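Local coordinates for gentamicin resistance protein (Enterococcus gallinarum, PDB 6CTZ), which probably inactivates aminoglycoside antibiotics such as kanamycin by transferring a phosphate group from a guanine nucleotide to the 2'' hydroxyl, at residues L237-R240 against Q241-Y245; K144-L147 against L148-V152. The protein carries 2 engineered substitutions. One frame throughout, in Å; residues are numbered along the deposited sequence.

How the interactions relate
Along the chain from the N terminus, interaction 2 (144-147 with 148-152) comes first, on helix 141-155, and interaction 1 (237-240 with 241-245) follows on helix 236-246. Each joins adjoining segments of a single helix, so neither closes a loop beyond the helical turn; the two stand in series and neither nest nor cross. The centres of interactions 1 and 2 are about 29 Å apart. Between interactions 1 and 2 the nearest atoms are about 15 Å apart. Helix 251-276 relates them: Leu-251, the engineered Leu-254 and Ile-255 near its start meet interaction 1, whereas Phe-264, Val-267 and Leu-271 further along meet interaction 2. Bound kanamycin lies closer to interaction 2.

Interaction 1 of 2, residues L237-R240 against Q241-Y245; sequences LFTR and QVMAY
Phe-238 and Val-242 form the apolar side of this helical turn: CE2 of the ring lies 3.6 Å from CG2 of Val-242. The phenyl group reaches that methyl because its CG stands opposite the backbone N (chi1 179°), which carries the ring toward the following turn. CG2 approaches the ring obliquely, and Ala-113 of helix 106-125 touches both side chains. One step round the helix, Thr-239 and Met-243 run side by side in the same direction, with Thr-239 CG2 and Met-243 CE 3.6 Å apart. Both also touch Tyr-227, while Leu-251, the engineered Leu-254 and Ile-255 of helix 251-276 pack against the methionine. The threonine hydroxyl is directed elsewhere, to a hydrogen bond with Gly-235 O.

Backbone bonds run through the same turn. Val-242 N donates to Phe-238 O over 3.1 Å, with an N-H...O angle of 162°, and Met-243 N donates to Thr-239 O over 2.9 Å.

The side of Leu-237 and Gln-241 is looser. Leu-237 is exposed, and its side chain comes no nearer than 5.3 Å to residues 241-245. Gln-241, partly exposed, lies back over the preceding turn, with OE1 3.6 Å from Phe-238 CA. It crosses the Phe-238 side chain at about a right angle, amide and ring planes 84° apart. Arg-240 is fixed by salt bridges, from NE to Glu-236 one turn back and from NH2 to Asp-252 on helix 251-276. Successive i to i+4 bonds, with buried side chains on one flank and polar or exposed ones on the other, are characteristic of an amphipathic alpha-helix, here helix 236-246 packed between helices 106-125 and 251-276 of the aminoglycoside phosphotransferase fold.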
loop_
_atom_site.group_PDB
_atom_site.type_symbol
_atom_site.label_atom_id
_atom_site.label_comp_id
_atom_site.label_asym_id
_atom_site.label_seq_id
_atom_site.Cartn_x
_atom_site.Cartn_y
_atom_site.Cartn_z
ATOM N N LEU A 237 -16.987 5.961 6.338
ATOM C CA LEU A 237 -18.215 5.660 5.606
ATOM C C LEU A 237 -17.923 4.831 4.363
ATOM O O LEU A 237 -18.574 3.805 4.116
ATOM C CB LEU A 237 -18.961 6.949 5.253
ATOM C CG LEU A 237 -19.779 7.534 6.403
ATOM C CD1 LEU A 237 -20.358 8.872 5.988
ATOM C CD2 LEU A 237 -20.894 6.586 6.812
ATOM N N PHE A 238 -16.920 5.241 3.584
ATOM C CA PHE A 238 -16.557 4.476 2.396
ATOM C C PHE A 238 -16.037 3.098 2.773
ATOM O O PHE A 238 -16.379 2.095 2.129
ATOM C CB PHE A 238 -15.510 5.232 1.581
ATOM C CG PHE A 238 -15.080 4.498 0.353
ATOM C CD1 PHE A 238 -15.852 4.550 -0.800
ATOM C CD2 PHE A 238 -13.924 3.734 0.353
ATOM C CE1 PHE A 238 -15.468 3.867 -1.932
ATOM C CE2 PHE A 238 -13.541 3.049 -0.782
ATOM C CZ PHE A 238 -14.320 3.115 -1.923
ATOM N N THR A 239 -15.205 3.028 3.814
ATOM C CA THR A 239 -14.664 1.745 4.238
ATOM C C THR A 239 -15.780 0.782 4.618
ATOM O O THR A 239 -15.740 -0.401 4.254
ATOM C CB THR A 239 -13.691 1.962 5.398
ATOM O OG1 THR A 239 -12.602 2.776 4.950
ATOM C CG2 THR A 239 -13.138 0.652 5.894
ATOM N N ARG A 240 -16.795 1.277 5.333
ATOM C CA ARG A 240 -17.921 0.427 5.711
ATOM C C ARG A 240 -18.696 -0.055 4.492
ATOM O O ARG A 240 -19.247 -1.160 4.513
ATOM C CB ARG A 240 -18.835 1.179 6.678
ATOM C CG ARG A 240 -18.291 1.246 8.091
ATOM C CD ARG A 240 -19.156 2.143 8.977
ATOM N NE ARG A 240 -18.764 2.082 10.385
ATOM C CZ ARG A 240 -19.250 1.199 11.255
ATOM N NH1 ARG A 240 -20.143 0.299 10.864
ATOM N NH2 ARG A 240 -18.824 1.206 12.511
ATOM N N GLN A 241 -18.754 0.755 3.424
ATOM C CA GLN A 241 -19.394 0.324 2.183
ATOM C C GLN A 241 -18.635 -0.835 1.546
ATOM O O GLN A 241 -19.247 -1.794 1.068
ATOM C CB GLN A 241 -19.459 1.482 1.185
ATOM C CG GLN A 241 -20.389 2.629 1.518
ATOM C CD GLN A 241 -20.374 3.689 0.421
ATOM O OE1 GLN A 241 -19.620 4.663 0.490
ATOM N NE2 GLN A 241 -21.191 3.488 -0.609
ATOM N N VAL A 242 -17.303 -0.750 1.508
ATOM C CA VAL A 242 -16.498 -1.862 0.999
ATOM C C VAL A 242 -16.728 -3.110 1.842
ATOM O O VAL A 242 -16.962 -4.205 1.315
ATOM C CB VAL A 242 -15.008 -1.477 0.942
ATOM C CG1 VAL A 242 -14.193 -2.662 0.436
ATOM C CG2 VAL A 242 -14.783 -0.257 0.031
ATOM N N MET A 243 -16.695 -2.952 3.170
ATOM C CA MET A 243 -16.904 -4.089 4.064
ATOM C C MET A 243 -18.259 -4.737 3.830
ATOM O O MET A 243 -18.378 -5.968 3.836
ATOM C CB MET A 243 -16.792 -3.629 5.515
ATOM C CG MET A 243 -15.376 -3.239 5.895
ATOM S SD MET A 243 -15.325 -2.500 7.530
ATOM C CE MET A 243 -13.538 -2.455 7.749
ATOM N N ALA A 244 -19.298 -3.928 3.611
ATOM C CA ALA A 244 -20.621 -4.495 3.386
ATOM C C ALA A 244 -20.647 -5.313 2.102
ATOM O O ALA A 244 -21.158 -6.438 2.079
ATOM C CB ALA A 244 -21.667 -3.386 3.362
ATOM N N TYR A 245 -20.089 -4.770 1.015
ATOM C CA TYR A 245 -20.082 -5.517 -0.240
ATOM C C TYR A 245 -19.278 -6.802 -0.114
ATOM O O TYR A 245 -19.573 -7.792 -0.792
ATOM C CB TYR A 245 -19.536 -4.651 -1.376
ATOM C CG TYR A 245 -20.562 -3.768 -2.047
ATOM C CD1 TYR A 245 -21.780 -4.292 -2.465
ATOM C CD2 TYR A 245 -20.306 -2.420 -2.290
ATOM C CE1 TYR A 245 -22.719 -3.498 -3.101
ATOM C CE2 TYR A 245 -21.235 -1.618 -2.926
ATOM C CZ TYR A 245 -22.441 -2.161 -3.331
ATOM O OH TYR A 245 -23.374 -1.370 -3.971
#

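Interaction 2 of 2, residues K144-L147 against L148-V152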
loop_
_atom_site.group_PDB
_atom_site.type_symbol
_atom_site.label_atom_id
_atom_site.label_comp_id
_atom_site.label_asym_id
_atom_site.label_seq_id
_atom_site.Cartn_x
_atom_site.Cartn_y
_atom_site.Cartn_z
ATOM N N LYS A 144 4.710 -8.875 14.045
ATOM C CA LYS A 144 5.178 -7.596 13.514
ATOM C C LYS A 144 4.792 -6.445 14.438
ATOM O O LYS A 144 5.588 -5.530 14.676
ATOM C CB LYS A 144 4.601 -7.381 12.116
ATOM C CG LYS A 144 5.075 -6.114 11.415
ATOM C CD LYS A 144 4.569 -6.071 9.980
ATOM C CE LYS A 144 5.139 -4.880 9.223
ATOM N NZ LYS A 144 4.747 -4.891 7.783
ATOM N N ILE A 145 3.572 -6.481 14.978
ATOM C CA ILE A 145 3.127 -5.418 15.872
ATOM C C ILE A 145 3.840 -5.507 17.217
ATOM O O ILE A 145 4.126 -4.479 17.848
ATOM C CB ILE A 145 1.592 -5.448 15.971
ATOM C CG1 ILE A 145 0.994 -5.027 14.622
ATOM C CG2 ILE A 145 1.086 -4.567 17.124
ATOM C CD1 ILE A 145 -0.471 -5.393 14.430
ATOM N N LEU A 146 4.167 -6.719 17.666
ATOM C CA LEU A 146 4.975 -6.865 18.872
ATOM C C LEU A 146 6.332 -6.189 18.703
ATOM O O LEU A 146 6.771 -5.424 19.570
ATOM C CB LEU A 146 5.142 -8.345 19.206
ATOM C CG LEU A 146 6.033 -8.669 20.403
ATOM C CD1 LEU A 146 5.452 -8.079 21.676
ATOM C CD2 LEU A 146 6.216 -10.174 20.537
ATOM N N LEU A 147 7.008 -6.456 17.581
ATOM C CA LEU A 147 8.288 -5.808 17.313
ATOM C C LEU A 147 8.133 -4.294 17.231
ATOM O O LEU A 147 8.994 -3.545 17.710
ATOM C CB LEU A 147 8.887 -6.355 16.019
ATOM C CG LEU A 147 9.294 -7.826 16.062
ATOM C CD1 LEU A 147 9.733 -8.298 14.688
ATOM C CD2 LEU A 147 10.399 -8.029 17.081
ATOM N N LEU A 148 7.039 -3.828 16.624
ATOM C CA LEU A 148 6.784 -2.394 16.560
ATOM C C LEU A 148 6.654 -1.794 17.952
ATOM O O LEU A 148 7.225 -0.738 18.231
ATOM C CB LEU A 148 5.525 -2.120 15.740
ATOM C CG LEU A 148 5.147 -0.652 15.555
ATOM C CD1 LEU A 148 6.192 0.050 14.711
ATOM C CD2 LEU A 148 3.779 -0.531 14.908
ATOM N N SER A 149 5.921 -2.461 18.847
ATOM C CA SER A 149 5.729 -1.907 20.184
ATOM C C SER A 149 7.050 -1.770 20.932
ATOM O O SER A 149 7.212 -0.850 21.740
ATOM C CB SER A 149 4.737 -2.756 20.978
ATOM O OG SER A 149 5.319 -3.983 21.375
ATOM N N GLU A 150 8.008 -2.662 20.667
ATOM C CA GLU A 150 9.325 -2.525 21.281
ATOM C C GLU A 150 10.079 -1.327 20.713
ATOM O O GLU A 150 10.769 -0.614 21.451
ATOM C CB GLU A 150 10.123 -3.816 21.096
ATOM C CG GLU A 150 9.449 -5.041 21.695
ATOM C CD GLU A 150 10.152 -6.337 21.332
ATOM O OE1 GLU A 150 11.194 -6.279 20.646
ATOM O OE2 GLU A 150 9.657 -7.414 21.729
ATOM N N ALA A 151 9.985 -1.084 19.421
ATOM C CA ALA A 151 10.644 0.031 18.818
ATOM C C ALA A 151 10.082 1.342 19.278
ATOM O O ALA A 151 10.778 2.303 19.395
ATOM C CB ALA A 151 10.578 -0.070 17.308
ATOM N N VAL A 152 8.803 1.386 19.540
ATOM C CA VAL A 152 8.148 2.586 19.960
ATOM C C VAL A 152 8.611 2.966 21.368
ATOM O O VAL A 152 8.837 4.096 21.669
ATOM C CB VAL A 152 6.617 2.431 19.808
ATOM C CG1 VAL A 152 5.862 3.689 20.142
ATOM C CG2 VAL A 152 6.339 2.116 18.389
#
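Residues 144-152 follow a regular alpha-helical path across the contact, as Leu-148 N bonds to Lys-144 O at 3.0 Å and Ser-149 N to Ile-145 O at 2.9 Å. The distinctive side-chain bond belongs to Ser-149, whose OG donates to Leu-146 O over 2.7 Å. With chi1 at 73°, the hydroxyl sits between the backbone N and carbonyl carbon and turns back to the preceding turn. It meets that oxygen at a C=O...OG angle of 127°, well off the carbonyl axis. A serine hydroxyl bonded back to a carbonyl one turn earlier is a common feature within alpha-helices. Leu-146 O accepts a second bond from Glu-150 N, at 3.2 Å.

Glu-150 extends its carboxylate past two leucines. Its OE2 approaches Leu-146 CG at 4.1 Å, and OE1 lies equally far from Leu-147 CD2; the side chains cross at a slant, making loose contacts at the exposed surface. The inward flank differs: Ile-145 and Leu-148 both meet Phe-172 of helix 162-176, and they also reach Phe-264 and Leu-271, respectively, on helix 251-276. The Lys-144 side chain lies about 6 Å from bound kanamycin.

Chemically, the shared Leu-146 acceptor satisfies the serine hydroxyl's donor within its own helix, while the carboxylate grazes hydrocarbon. The contact therefore rests on backbone and hydroxyl hydrogen bonding more than on apolar packing between its segments.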